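Local atomic coordinates of protein Dok-7 (Mus musculus, PDB entry 3ML4), a protein that activates the muscle receptor kinase MuSK as a dimeric, membrane-associated cytoplasmic adaptor and so drives acetylcholine receptor clustering and formation of the neuromuscular synapse. Residues C67-A72 with T106-A111; L93-H98 with C102-R107; P124-E129 with G184-S189; N169-E174 with E194-L199; F200-I203 with S208-K211. One frame throughout, in Å; residues are numbered along the deposited sequence.

The five contacts come from two domains in series along the chain. Contacts 1 and 2, centred about 9 Å apart, both end on helix 98-112, set against the antiparallel sheet of the phosphoinositide-binding PH domain, and close before contact 3 opens. Contacts 3, 4 and 5 belong to the IRS-type PTB domain. The segments of contacts 3 and 4 interleave, meeting through neighbouring strands 184-189 and 170-175 with centres about 14 Å apart, while contacts 4 and 5, about 13 Å apart, share helix 193-203 and place it beside the bound MuSK peptide. Thus each domain's C-terminal helix packs on its own sheet, and Tyr110 packing on Lys211 joins contacts 1 and 5 across the domain boundary.

Contact 1 (C67-A72 with T106-A111); sequences CGLEPA and TRIRYA
The strand residues 67-71 run almost antiparallel to the helical turns 106-111, with axes 9.4 Å apart at an angle of 164°, and the closest pair of CA atoms belongs to Leu69 and Arg109. Leu69 carries the strand's side of the contact. Its CD2 rests on Ile108 CG2 at 3.6 Å, and CD1 touches the same methyl, the two side chains crossing at about a right angle. Ile108 presents that methyl because CG2 stands anti to its backbone N while CG1 lies beside that N (chi1 -61°). Arg109 arrives with a chain bent at chi3 (145°), bringing its guanidinium edge up to the carbonyl of Leu69. NH1 lies 3.2 Å from Leu69 O and NH2 3.5 Å from the same oxygen, and both bonds are weak. The firmer polar partner of NH1 is Asp105, one helical turn back, in a salt bridge. With a leucine at Arg109, the carboxylate of Asp105 would probably lose this charged mate and Leu69 O the two weak bonds from Arg109. Around this pairing, Leu82 of strand 81-86 touches both Leu69 and Ile108, while Arg117 of strand 115-122 also bonds weakly to Leu69 O, placing the contact where the PH helix meets the next domain.

Contact 2 (L93-H98 with C102-R107); sequences LGFDSH and CAWDTR
Phe95 drives the edge of its ring into the face of the Trp104 indole, overlapping the pyrrole half in a T-shaped (edge-to-face) stack. Phe95 CE2 sits 3.5 Å from Trp104 CD2, and the planes are inclined at 65° with ring centroids 4.8 Å apart. The tryptophan swings CG beside its own backbone N (chi1 -83°), which turns the indole off the helix toward the end of strand 90-94. Leu93 adds its CD1 methyl against the benzo ring, 3.8 Å from Trp104 CE3. A glycine in place of Trp104 would probably leave the Phe95 edge and the Leu93 methyl without the surface they pack on, opening a gap between helix and sheet. At the start of helix 98-112 the contact changes character: Cys102 N donates to His98 O at 3.1 Å, a nearly straight bond (164°) of the first helical turn. Beside it, Cys102 SG lies over one face of the His98 imidazole, 3.7 Å from its centroid. Val15 of strand 11-17 and Leu28 of strand 24-31 also touch Trp104. The chemistry is therefore divided, with buried aromatic and aliphatic packing joining helix to sheet, and a sulfur-aromatic contact with a backbone bond at the more exposed helix start.

Contact 3 (P124-E129 with G184-S189); sequences PGTKLE and GVFFLS
An ST turn in the loop between strands 115-122 and 133-138 of the PTB domain leans against strand 184-189, with the ring of Phe186 as the main surface it meets. Thr126 OG1 accepts from the backbone N of Leu128 at 3.0 Å with an angle of 148°, a bond that closes the turn; both side chains reach the same ring carbon, CD2. OG1 takes the position between the backbone N and the carbonyl carbon (chi1 76°) and thereby lies in the plane of the phenyl ring, 3.6 Å from Phe186 CD2. Its neighbouring methyl, Thr126 CG2, meets the strand backbone, 3.5 Å from Val185 O. From Leu128 the CD1 methyl approaches the ring obliquely and touches Phe186 CD2 at 3.4 Å, the two side chains crossing at about a right angle. Trp156, edge-to-face with Phe186, and Val122, which touches Leu128, continue the core on which the loop rests. The threonine oxygen thus does two jobs, receiving the loop's N-H and bordering the aromatic edge, where the slightly positive ring hydrogens would probably suit it. Across the segments, apolar and weakly polar contacts join loop to strand, and the turn's own hydrogen bond helps hold the loop's shape.

Contact 4 (N169-E174 with E194-L199); sequences NGFIFE and EQMSFL
Phe171 lays one face of its ring beneath the Met196 side chain, a selenomethionine in this crystal. Met196 CB stands over that face in a CH-pi contact, 4.1 Å from the ring centroid and 3.8 Å from Phe171 CD1, shifted toward the rim. The selenium comes back alongside the base of the ring, 4.0 Å from Phe171 CB, and its position with respect to the centroid, 4.7 Å away, is oblique; it makes a Met-aromatic contact. SE is carried there by chi1 (-71°), with CG beside the backbone N, and an extended chi2; the bend at chi3 only turns the terminal methyl. Farther out on the ring, Phe171 CE1 meets the next helical residue, 3.7 Å from Ser197 N and 4.1 Å from Ser197 CB. The ring can reach the helix because CG is anti to the backbone N of Phe171 (chi1 176°), which projects it off the strand.

The second shell fixes both partners. Strand 170-175 is held by backbone bonds between Phe171 and Leu188 of strand 184-189, and Phe200, a turn further along the helix, stacks edge-to-face on Phe171. Tyr164 also touches Phe171 and Ser197, while Phe118 and Val120 of strand 115-122 back Met196. Ser197 and Ile172 lie within reach of the bound MuSK peptide. The arrangement is that of a PTB domain, whose C-terminal helix packs against the sheet beside the peptide-binding edge.

Contact 5 (F200-I203 with S208-K211); sequences FDCI and SPTK
The end of the PTB domain's C-terminal helix, 193-203, is met by a turn that follows it, in which Ser208 begins an ST motif and Pro209 supplies the packing surface. Cys202 and Ile203 both touch the proline ring. Cys202 CB lies 3.9 Å from Pro209 CG, and its SG approaches the same carbon at 4.0 Å. From the next residue, Ile203 CD1 reaches Pro209 CD, also at 4.0 Å, with the two side chains set obliquely to each other. Ile203 places CG2 anti to its backbone N and folds CD1 round (chi2 67°), which brings that methyl to the ring. The turn itself is held by Ser208 OG, which accepts from Lys211 N at 2.8 Å (161°) and, weakly, from Thr210 N at 3.3 Å. The same hydroxyl also bonds to the carboxylate of Glu114, so this buried group is gripped from several directions. Phe198 and Leu199, a turn earlier on the helix, extend the surface under Pro209, and Asp201 at the helix end hydrogen-bonds to the bound peptide. Pro209 of the ST motif thus packs on the last turn of the helix, where a PTB domain's C-terminal helix ends, next to the peptide site.

Contact 1 (C67-A72 with T106-A111)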
# COMPACT_ATOMS: atom_id res chain seq x y z
N CYS B 67 4.13 -7.17 -10.61
CA CYS B 67 5.17 -6.35 -11.24
C CYS B 67 4.65 -5.41 -12.33
O CYS B 67 5.33 -4.44 -12.69
CB CYS B 67 6.21 -7.24 -11.91
SG CYS B 67 7.00 -8.37 -10.82
N GLY B 68 3.48 -5.73 -12.88
CA GLY B 68 2.92 -4.94 -13.96
C GLY B 68 1.76 -5.60 -14.68
O GLY B 68 1.46 -6.77 -14.46
N LEU B 69 1.11 -4.82 -15.54
CA LEU B 69 0.03 -5.30 -16.38
C LEU B 69 0.35 -5.09 -17.85
O LEU B 69 1.04 -4.14 -18.22
CB LEU B 69 -1.27 -4.59 -16.03
CG LEU B 69 -2.09 -5.26 -14.94
CD1 LEU B 69 -1.71 -4.75 -13.56
CD2 LEU B 69 -3.56 -5.02 -15.20
N GLU B 70 -0.17 -5.97 -18.69
CA GLU B 70 0.10 -5.95 -20.13
C GLU B 70 -1.05 -6.67 -20.85
O GLU B 70 -1.19 -7.88 -20.72
CB GLU B 70 1.47 -6.59 -20.41
CG GLU B 70 1.72 -7.10 -21.82
CD GLU B 70 2.41 -6.11 -22.71
OE1 GLU B 70 3.59 -5.81 -22.46
OE2 GLU B 70 1.79 -5.65 -23.69
N PRO B 71 -1.90 -5.91 -21.58
CA PRO B 71 -3.03 -6.43 -22.36
C PRO B 71 -2.70 -6.77 -23.81
O PRO B 71 -1.69 -6.32 -24.33
CB PRO B 71 -4.01 -5.26 -22.33
CG PRO B 71 -3.14 -4.04 -22.30
CD PRO B 71 -1.84 -4.44 -21.63
N ALA B 72 -3.57 -7.56 -24.43
CA ALA B 72 -3.53 -7.90 -25.87
C ALA B 72 -2.29 -8.66 -26.33
O ALA B 72 -1.68 -8.35 -27.35
CB ALA B 72 -3.78 -6.65 -26.75
N THR B 106 -7.19 -0.54 -17.59
CA THR B 106 -7.22 0.85 -17.13
C THR B 106 -7.64 0.95 -15.66
O THR B 106 -7.05 1.71 -14.89
CB THR B 106 -8.14 1.72 -18.01
OG1 THR B 106 -7.85 1.49 -19.39
CG2 THR B 106 -7.96 3.21 -17.70
N ARG B 107 -8.66 0.18 -15.27
CA ARG B 107 -9.18 0.20 -13.91
C ARG B 107 -8.17 -0.38 -12.91
O ARG B 107 -7.89 0.23 -11.88
CB ARG B 107 -10.54 -0.52 -13.83
CG ARG B 107 -11.32 -0.39 -12.50
CD ARG B 107 -11.93 1.00 -12.28
NE ARG B 107 -11.05 1.83 -11.47
CZ ARG B 107 -11.16 1.99 -10.15
NH1 ARG B 107 -12.14 1.41 -9.48
NH2 ARG B 107 -10.28 2.76 -9.51
N ILE B 108 -7.62 -1.56 -13.24
CA ILE B 108 -6.62 -2.22 -12.39
C ILE B 108 -5.34 -1.38 -12.22
O ILE B 108 -4.83 -1.26 -11.11
CB ILE B 108 -6.27 -3.64 -12.90
CG1 ILE B 108 -7.52 -4.54 -12.88
CG2 ILE B 108 -5.16 -4.26 -12.07
CD1 ILE B 108 -7.36 -5.87 -13.60
N ARG B 109 -4.85 -0.80 -13.31
CA ARG B 109 -3.68 0.09 -13.27
C ARG B 109 -3.81 1.21 -12.24
O ARG B 109 -2.96 1.34 -11.36
CB ARG B 109 -3.41 0.71 -14.64
CG ARG B 109 -2.40 -0.06 -15.43
CD ARG B 109 -2.07 0.64 -16.73
NE ARG B 109 -0.65 0.43 -17.03
CZ ARG B 109 -0.15 -0.63 -17.65
NH1 ARG B 109 -0.94 -1.61 -18.09
NH2 ARG B 109 1.15 -0.71 -17.83
N TYR B 110 -4.88 2.00 -12.36
CA TYR B 110 -5.10 3.13 -11.47
C TYR B 110 -5.19 2.68 -10.02
O TYR B 110 -4.60 3.30 -9.13
CB TYR B 110 -6.37 3.87 -11.88
CG TYR B 110 -6.73 5.02 -10.96
CD1 TYR B 110 -6.19 6.29 -11.18
CD2 TYR B 110 -7.58 4.83 -9.88
CE1 TYR B 110 -6.51 7.35 -10.33
CE2 TYR B 110 -7.90 5.88 -9.03
CZ TYR B 110 -7.37 7.13 -9.27
OH TYR B 110 -7.69 8.18 -8.44
N ALA B 111 -5.94 1.61 -9.78
CA ALA B 111 -6.16 1.08 -8.44
C ALA B 111 -4.88 0.65 -7.72
O ALA B 111 -4.78 0.80 -6.51
CB ALA B 111 -7.15 -0.06 -8.49

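Contact 2 (L93-H98 with C102-R107)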
# COMPACT_ATOMS: atom_id res chain seq x y z
N LEU B 93 -5.73 -13.61 -18.08
CA LEU B 93 -7.17 -13.41 -18.10
C LEU B 93 -7.68 -13.40 -19.53
O LEU B 93 -7.04 -12.83 -20.42
CB LEU B 93 -7.54 -12.10 -17.40
CG LEU B 93 -7.17 -11.86 -15.93
CD1 LEU B 93 -7.76 -10.54 -15.45
CD2 LEU B 93 -7.63 -12.99 -15.04
N GLY B 94 -8.84 -14.02 -19.75
CA GLY B 94 -9.41 -14.13 -21.09
C GLY B 94 -10.71 -13.37 -21.25
O GLY B 94 -11.69 -13.63 -20.55
N PHE B 95 -10.71 -12.43 -22.19
CA PHE B 95 -11.88 -11.61 -22.46
C PHE B 95 -12.34 -11.83 -23.89
O PHE B 95 -11.56 -12.20 -24.76
CB PHE B 95 -11.56 -10.13 -22.26
CG PHE B 95 -11.00 -9.82 -20.92
CD1 PHE B 95 -9.63 -9.84 -20.70
CD2 PHE B 95 -11.85 -9.49 -19.86
CE1 PHE B 95 -9.11 -9.55 -19.45
CE2 PHE B 95 -11.33 -9.20 -18.61
CZ PHE B 95 -9.96 -9.22 -18.40
N ASP B 96 -13.63 -11.57 -24.12
CA ASP B 96 -14.21 -11.61 -25.45
C ASP B 96 -13.87 -10.31 -26.15
O ASP B 96 -13.07 -10.28 -27.09
CB ASP B 96 -15.73 -11.77 -25.35
CG ASP B 96 -16.17 -12.40 -24.05
OD1 ASP B 96 -15.44 -13.27 -23.52
OD2 ASP B 96 -17.25 -12.03 -23.54
N SER B 97 -14.47 -9.23 -25.67
CA SER B 97 -14.35 -7.91 -26.27
C SER B 97 -13.03 -7.23 -25.95
O SER B 97 -12.50 -7.37 -24.85
CB SER B 97 -15.52 -7.03 -25.84
OG SER B 97 -15.82 -7.22 -24.46
N HIS B 98 -12.51 -6.50 -26.93
CA HIS B 98 -11.34 -5.65 -26.77
C HIS B 98 -11.55 -4.58 -25.69
O HIS B 98 -10.68 -4.36 -24.85
CB HIS B 98 -10.98 -4.99 -28.10
CG HIS B 98 -9.76 -4.11 -28.05
ND1 HIS B 98 -9.84 -2.74 -27.94
CD2 HIS B 98 -8.45 -4.41 -28.10
CE1 HIS B 98 -8.62 -2.23 -27.93
NE2 HIS B 98 -7.76 -3.22 -28.01
N CYS B 102 -9.48 -3.61 -22.13
CA CYS B 102 -8.93 -2.27 -21.89
C CYS B 102 -9.50 -1.64 -20.63
O CYS B 102 -8.78 -1.01 -19.86
CB CYS B 102 -9.18 -1.35 -23.08
SG CYS B 102 -8.39 -1.90 -24.59
N ALA B 103 -10.81 -1.82 -20.44
CA ALA B 103 -11.49 -1.35 -19.24
C ALA B 103 -10.83 -1.95 -18.00
O ALA B 103 -10.50 -1.23 -17.05
CB ALA B 103 -12.98 -1.68 -19.29
N TRP B 104 -10.63 -3.27 -18.02
CA TRP B 104 -9.96 -3.97 -16.92
C TRP B 104 -8.52 -3.48 -16.71
O TRP B 104 -8.11 -3.20 -15.57
CB TRP B 104 -10.01 -5.49 -17.13
CG TRP B 104 -11.30 -6.11 -16.67
CD1 TRP B 104 -12.57 -5.74 -17.03
CD2 TRP B 104 -11.45 -7.21 -15.76
NE1 TRP B 104 -13.49 -6.54 -16.41
CE2 TRP B 104 -12.84 -7.45 -15.62
CE3 TRP B 104 -10.55 -8.02 -15.05
CZ2 TRP B 104 -13.35 -8.47 -14.80
CZ3 TRP B 104 -11.07 -9.04 -14.24
CH2 TRP B 104 -12.45 -9.24 -14.12
N ASP B 105 -7.76 -3.35 -17.80
CA ASP B 105 -6.39 -2.84 -17.73
C ASP B 105 -6.31 -1.43 -17.13
O ASP B 105 -5.47 -1.17 -16.26
CB ASP B 105 -5.73 -2.85 -19.11
CG ASP B 105 -4.30 -2.35 -19.07
OD1 ASP B 105 -3.39 -3.17 -18.84
OD2 ASP B 105 -4.09 -1.14 -19.27
N THR B 106 -7.19 -0.54 -17.59
CA THR B 106 -7.22 0.85 -17.13
C THR B 106 -7.64 0.95 -15.66
O THR B 106 -7.05 1.71 -14.89
CB THR B 106 -8.14 1.72 -18.01
OG1 THR B 106 -7.85 1.49 -19.39
CG2 THR B 106 -7.96 3.21 -17.70
N ARG B 107 -8.66 0.18 -15.27
CA ARG B 107 -9.18 0.20 -13.91
C ARG B 107 -8.17 -0.38 -12.91
O ARG B 107 -7.89 0.23 -11.88
CB ARG B 107 -10.54 -0.52 -13.83
CG ARG B 107 -11.32 -0.39 -12.50
CD ARG B 107 -11.93 1.00 -12.28
NE ARG B 107 -11.05 1.83 -11.47
CZ ARG B 107 -11.16 1.99 -10.15
NH1 ARG B 107 -12.14 1.41 -9.48
NH2 ARG B 107 -10.28 2.76 -9.51

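Contact 3 (P124-E129 with G184-S189)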
# COMPACT_ATOMS: atom_id res chain seq x y z
N PRO B 124 22.16 -5.43 -26.41
CA PRO B 124 23.15 -6.45 -26.02
C PRO B 124 24.36 -5.84 -25.31
O PRO B 124 24.68 -4.67 -25.54
CB PRO B 124 23.58 -7.06 -27.36
CG PRO B 124 23.26 -6.04 -28.37
CD PRO B 124 22.05 -5.30 -27.87
N GLY B 125 25.00 -6.63 -24.45
CA GLY B 125 26.20 -6.21 -23.73
C GLY B 125 26.18 -6.51 -22.24
O GLY B 125 27.23 -6.60 -21.61
N THR B 126 24.98 -6.65 -21.69
CA THR B 126 24.81 -6.81 -20.25
C THR B 126 24.38 -8.24 -19.88
O THR B 126 24.34 -9.11 -20.73
CB THR B 126 23.79 -5.80 -19.69
OG1 THR B 126 22.46 -6.21 -20.03
CG2 THR B 126 24.05 -4.39 -20.25
N LYS B 127 24.08 -8.45 -18.59
CA LYS B 127 23.51 -9.71 -18.10
C LYS B 127 22.11 -9.98 -18.70
O LYS B 127 21.68 -11.13 -18.77
CB LYS B 127 23.40 -9.69 -16.57
CG LYS B 127 24.18 -10.78 -15.80
CD LYS B 127 25.56 -10.30 -15.30
CE LYS B 127 26.68 -10.75 -16.24
NZ LYS B 127 27.98 -10.06 -15.97
N LEU B 128 21.42 -8.92 -19.11
CA LEU B 128 20.06 -9.02 -19.65
C LEU B 128 20.04 -9.56 -21.07
O LEU B 128 20.88 -9.20 -21.90
CB LEU B 128 19.37 -7.65 -19.64
CG LEU B 128 19.19 -6.82 -18.36
CD1 LEU B 128 18.73 -5.42 -18.73
CD2 LEU B 128 18.21 -7.46 -17.40
N GLU B 129 19.06 -10.41 -21.35
CA GLU B 129 18.80 -10.87 -22.70
C GLU B 129 18.38 -9.69 -23.56
O GLU B 129 17.59 -8.85 -23.15
CB GLU B 129 17.69 -11.92 -22.68
CG GLU B 129 17.51 -12.66 -23.99
CD GLU B 129 16.31 -13.59 -24.00
OE1 GLU B 129 15.59 -13.68 -22.98
OE2 GLU B 129 16.08 -14.24 -25.05
N GLY B 184 24.91 -2.26 -12.15
CA GLY B 184 25.54 -1.87 -13.41
C GLY B 184 24.66 -1.00 -14.28
O GLY B 184 23.61 -0.53 -13.86
N VAL B 185 25.12 -0.80 -15.52
CA VAL B 185 24.50 0.14 -16.46
C VAL B 185 23.76 -0.61 -17.57
O VAL B 185 24.30 -1.54 -18.17
CB VAL B 185 25.57 1.09 -17.05
CG1 VAL B 185 24.92 2.22 -17.83
CG2 VAL B 185 26.46 1.66 -15.94
N PHE B 186 22.52 -0.20 -17.83
CA PHE B 186 21.64 -0.89 -18.79
C PHE B 186 21.04 0.07 -19.80
O PHE B 186 20.71 1.22 -19.46
CB PHE B 186 20.53 -1.65 -18.05
CG PHE B 186 21.05 -2.66 -17.06
CD1 PHE B 186 21.14 -2.34 -15.71
CD2 PHE B 186 21.45 -3.92 -17.47
CE1 PHE B 186 21.62 -3.26 -14.79
CE2 PHE B 186 21.92 -4.86 -16.56
CZ PHE B 186 22.01 -4.53 -15.22
N PHE B 187 20.88 -0.42 -21.03
CA PHE B 187 20.53 0.42 -22.18
C PHE B 187 19.29 -0.08 -22.89
O PHE B 187 19.22 -1.24 -23.28
CB PHE B 187 21.68 0.43 -23.19
CG PHE B 187 22.96 1.02 -22.67
CD1 PHE B 187 23.36 2.29 -23.08
CD2 PHE B 187 23.77 0.31 -21.79
CE1 PHE B 187 24.55 2.83 -22.62
CE2 PHE B 187 24.96 0.84 -21.32
CZ PHE B 187 25.35 2.10 -21.73
N LEU B 188 18.32 0.81 -23.07
CA LEU B 188 17.07 0.46 -23.76
C LEU B 188 16.79 1.41 -24.91
O LEU B 188 17.04 2.61 -24.81
CB LEU B 188 15.88 0.46 -22.78
CG LEU B 188 16.01 -0.20 -21.40
CD1 LEU B 188 14.73 -0.01 -20.58
CD2 LEU B 188 16.36 -1.68 -21.52
N SER B 189 16.26 0.85 -26.00
CA SER B 189 15.77 1.62 -27.14
C SER B 189 14.26 1.80 -27.02
O SER B 189 13.53 0.84 -26.81
CB SER B 189 16.09 0.92 -28.46
OG SER B 189 17.46 1.07 -28.82

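Contact 4 (N169-E174 with E194-L199)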
# COMPACT_ATOMS: atom_id res chain seq x y z
N ASN B 169 16.57 8.36 -28.92
CA ASN B 169 15.95 7.05 -29.20
C ASN B 169 16.13 5.97 -28.11
O ASN B 169 16.08 4.78 -28.39
CB ASN B 169 16.37 6.51 -30.58
CG ASN B 169 15.38 5.48 -31.16
OD1 ASN B 169 14.29 5.25 -30.61
ND2 ASN B 169 15.77 4.85 -32.27
N GLY B 170 16.31 6.40 -26.87
CA GLY B 170 16.51 5.44 -25.79
C GLY B 170 16.41 5.98 -24.38
O GLY B 170 15.99 7.12 -24.15
N PHE B 171 16.82 5.14 -23.44
CA PHE B 171 16.77 5.42 -22.01
C PHE B 171 17.83 4.57 -21.31
O PHE B 171 17.92 3.36 -21.54
CB PHE B 171 15.38 5.08 -21.46
CG PHE B 171 15.24 5.25 -19.97
CD1 PHE B 171 14.94 6.50 -19.43
CD2 PHE B 171 15.37 4.16 -19.12
CE1 PHE B 171 14.80 6.67 -18.05
CE2 PHE B 171 15.23 4.31 -17.74
CZ PHE B 171 14.94 5.57 -17.21
N ILE B 172 18.63 5.21 -20.46
CA ILE B 172 19.68 4.52 -19.71
C ILE B 172 19.37 4.56 -18.22
O ILE B 172 18.95 5.60 -17.71
CB ILE B 172 21.08 5.17 -19.97
CG1 ILE B 172 21.49 5.03 -21.44
CG2 ILE B 172 22.15 4.55 -19.06
CD1 ILE B 172 22.66 5.92 -21.86
N PHE B 173 19.56 3.44 -17.53
CA PHE B 173 19.52 3.44 -16.07
C PHE B 173 20.64 2.59 -15.45
O PHE B 173 21.09 1.60 -16.04
CB PHE B 173 18.14 3.04 -15.54
CG PHE B 173 17.77 1.60 -15.76
CD1 PHE B 173 17.21 1.19 -16.96
CD2 PHE B 173 17.97 0.65 -14.76
CE1 PHE B 173 16.86 -0.15 -17.17
CE2 PHE B 173 17.63 -0.69 -14.96
CZ PHE B 173 17.07 -1.08 -16.16
N GLU B 174 21.10 2.99 -14.26
CA GLU B 174 22.15 2.27 -13.56
C GLU B 174 21.73 1.81 -12.17
O GLU B 174 21.31 2.61 -11.34
CB GLU B 174 23.42 3.12 -13.49
CG GLU B 174 24.58 2.44 -12.76
CD GLU B 174 25.76 3.37 -12.47
OE1 GLU B 174 25.71 4.56 -12.85
OE2 GLU B 174 26.73 2.89 -11.86
N GLU B 194 11.99 10.32 -22.62
CA GLU B 194 11.60 11.54 -21.92
C GLU B 194 10.43 11.26 -20.96
O GLU B 194 10.42 11.76 -19.83
CB GLU B 194 11.24 12.65 -22.91
CG GLU B 194 12.44 13.39 -23.50
CD GLU B 194 12.05 14.33 -24.65
OE1 GLU B 194 12.10 15.57 -24.46
OE2 GLU B 194 11.68 13.84 -25.73
N GLN B 195 9.46 10.47 -21.41
CA GLN B 195 8.35 10.02 -20.56
C GLN B 195 8.80 9.10 -19.44
O GLN B 195 8.26 9.17 -18.33
CB GLN B 195 7.28 9.32 -21.39
CG GLN B 195 6.24 10.26 -21.94
CD GLN B 195 5.48 9.69 -23.12
OE1 GLN B 195 5.26 8.48 -23.22
NE2 GLN B 195 5.06 10.57 -24.03
N MSE B 196 9.79 8.25 -19.71
CA MSE B 196 10.30 7.33 -18.70
C MSE B 196 11.07 8.06 -17.61
O MSE B 196 10.89 7.78 -16.43
CB MSE B 196 11.16 6.24 -19.34
CG MSE B 196 10.36 5.23 -20.15
SE MSE B 196 11.47 4.05 -21.25
CE MSE B 196 10.36 4.09 -22.83
N SER B 197 11.92 8.99 -18.04
CA SER B 197 12.77 9.76 -17.14
C SER B 197 11.95 10.67 -16.22
O SER B 197 12.25 10.79 -15.02
CB SER B 197 13.76 10.60 -17.95
OG SER B 197 14.84 11.04 -17.15
N PHE B 198 10.92 11.29 -16.78
CA PHE B 198 10.03 12.15 -16.02
C PHE B 198 9.21 11.36 -14.99
O PHE B 198 8.99 11.82 -13.87
CB PHE B 198 9.10 12.92 -16.95
CG PHE B 198 7.96 13.59 -16.25
CD1 PHE B 198 8.17 14.74 -15.49
CD2 PHE B 198 6.67 13.06 -16.33
CE1 PHE B 198 7.12 15.36 -14.84
CE2 PHE B 198 5.61 13.68 -15.69
CZ PHE B 198 5.83 14.82 -14.94
N LEU B 199 8.77 10.17 -15.38
CA LEU B 199 8.10 9.26 -14.47
C LEU B 199 9.02 8.91 -13.31
O LEU B 199 8.63 8.97 -12.14
CB LEU B 199 7.69 7.98 -15.21
CG LEU B 199 6.58 7.15 -14.60
CD1 LEU B 199 5.25 7.67 -15.12
CD2 LEU B 199 6.75 5.69 -14.95

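Contact 5 (F200-I203 with S208-K211)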
# COMPACT_ATOMS: atom_id res chain seq x y z
N PHE B 200 10.26 8.57 -13.65
CA PHE B 200 11.31 8.28 -12.68
C PHE B 200 11.57 9.47 -11.74
O PHE B 200 11.61 9.30 -10.52
CB PHE B 200 12.60 7.89 -13.40
CG PHE B 200 12.71 6.42 -13.73
CD1 PHE B 200 11.61 5.69 -14.18
CD2 PHE B 200 13.93 5.77 -13.60
CE1 PHE B 200 11.72 4.33 -14.49
CE2 PHE B 200 14.06 4.41 -13.90
CZ PHE B 200 12.95 3.69 -14.35
N ASP B 201 11.71 10.66 -12.31
CA ASP B 201 11.92 11.89 -11.55
C ASP B 201 10.82 12.14 -10.52
O ASP B 201 11.08 12.58 -9.40
CB ASP B 201 12.02 13.10 -12.49
CG ASP B 201 13.30 13.12 -13.30
OD1 ASP B 201 14.28 12.43 -12.92
OD2 ASP B 201 13.33 13.82 -14.32
N CYS B 202 9.59 11.86 -10.93
CA CYS B 202 8.44 12.09 -10.09
C CYS B 202 8.39 11.10 -8.93
O CYS B 202 8.30 11.51 -7.78
CB CYS B 202 7.16 12.04 -10.92
SG CYS B 202 6.90 13.50 -11.95
N ILE B 203 8.46 9.80 -9.24
CA ILE B 203 8.30 8.76 -8.22
C ILE B 203 9.36 8.85 -7.10
O ILE B 203 9.02 8.84 -5.91
CB ILE B 203 8.22 7.31 -8.83
CG1 ILE B 203 6.78 6.95 -9.21
CG2 ILE B 203 8.65 6.26 -7.81
CD1 ILE B 203 6.17 7.74 -10.35
N SER B 208 3.33 11.66 -7.75
CA SER B 208 2.67 10.94 -8.83
C SER B 208 2.44 11.97 -9.92
O SER B 208 1.91 13.03 -9.64
CB SER B 208 1.33 10.37 -8.35
OG SER B 208 0.41 10.25 -9.42
N PRO B 209 2.85 11.66 -11.17
CA PRO B 209 2.73 12.66 -12.23
C PRO B 209 1.30 13.15 -12.35
O PRO B 209 1.05 14.31 -12.68
CB PRO B 209 3.14 11.89 -13.49
CG PRO B 209 4.05 10.82 -12.98
CD PRO B 209 3.43 10.40 -11.68
N THR B 210 0.36 12.26 -12.05
CA THR B 210 -1.05 12.52 -12.23
C THR B 210 -1.71 13.00 -10.93
O THR B 210 -2.49 13.94 -10.95
CB THR B 210 -1.75 11.28 -12.87
OG1 THR B 210 -2.92 11.70 -13.58
CG2 THR B 210 -2.11 10.22 -11.85
N LYS B 211 -1.36 12.39 -9.80
CA LYS B 211 -2.03 12.68 -8.52
C LYS B 211 -1.32 13.68 -7.61
O LYS B 211 -1.86 14.09 -6.59
CB LYS B 211 -2.29 11.38 -7.75
CG LYS B 211 -3.30 10.46 -8.41
CD LYS B 211 -3.73 9.34 -7.48
CE LYS B 211 -2.99 8.06 -7.77
NZ LYS B 211 -3.49 7.38 -8.99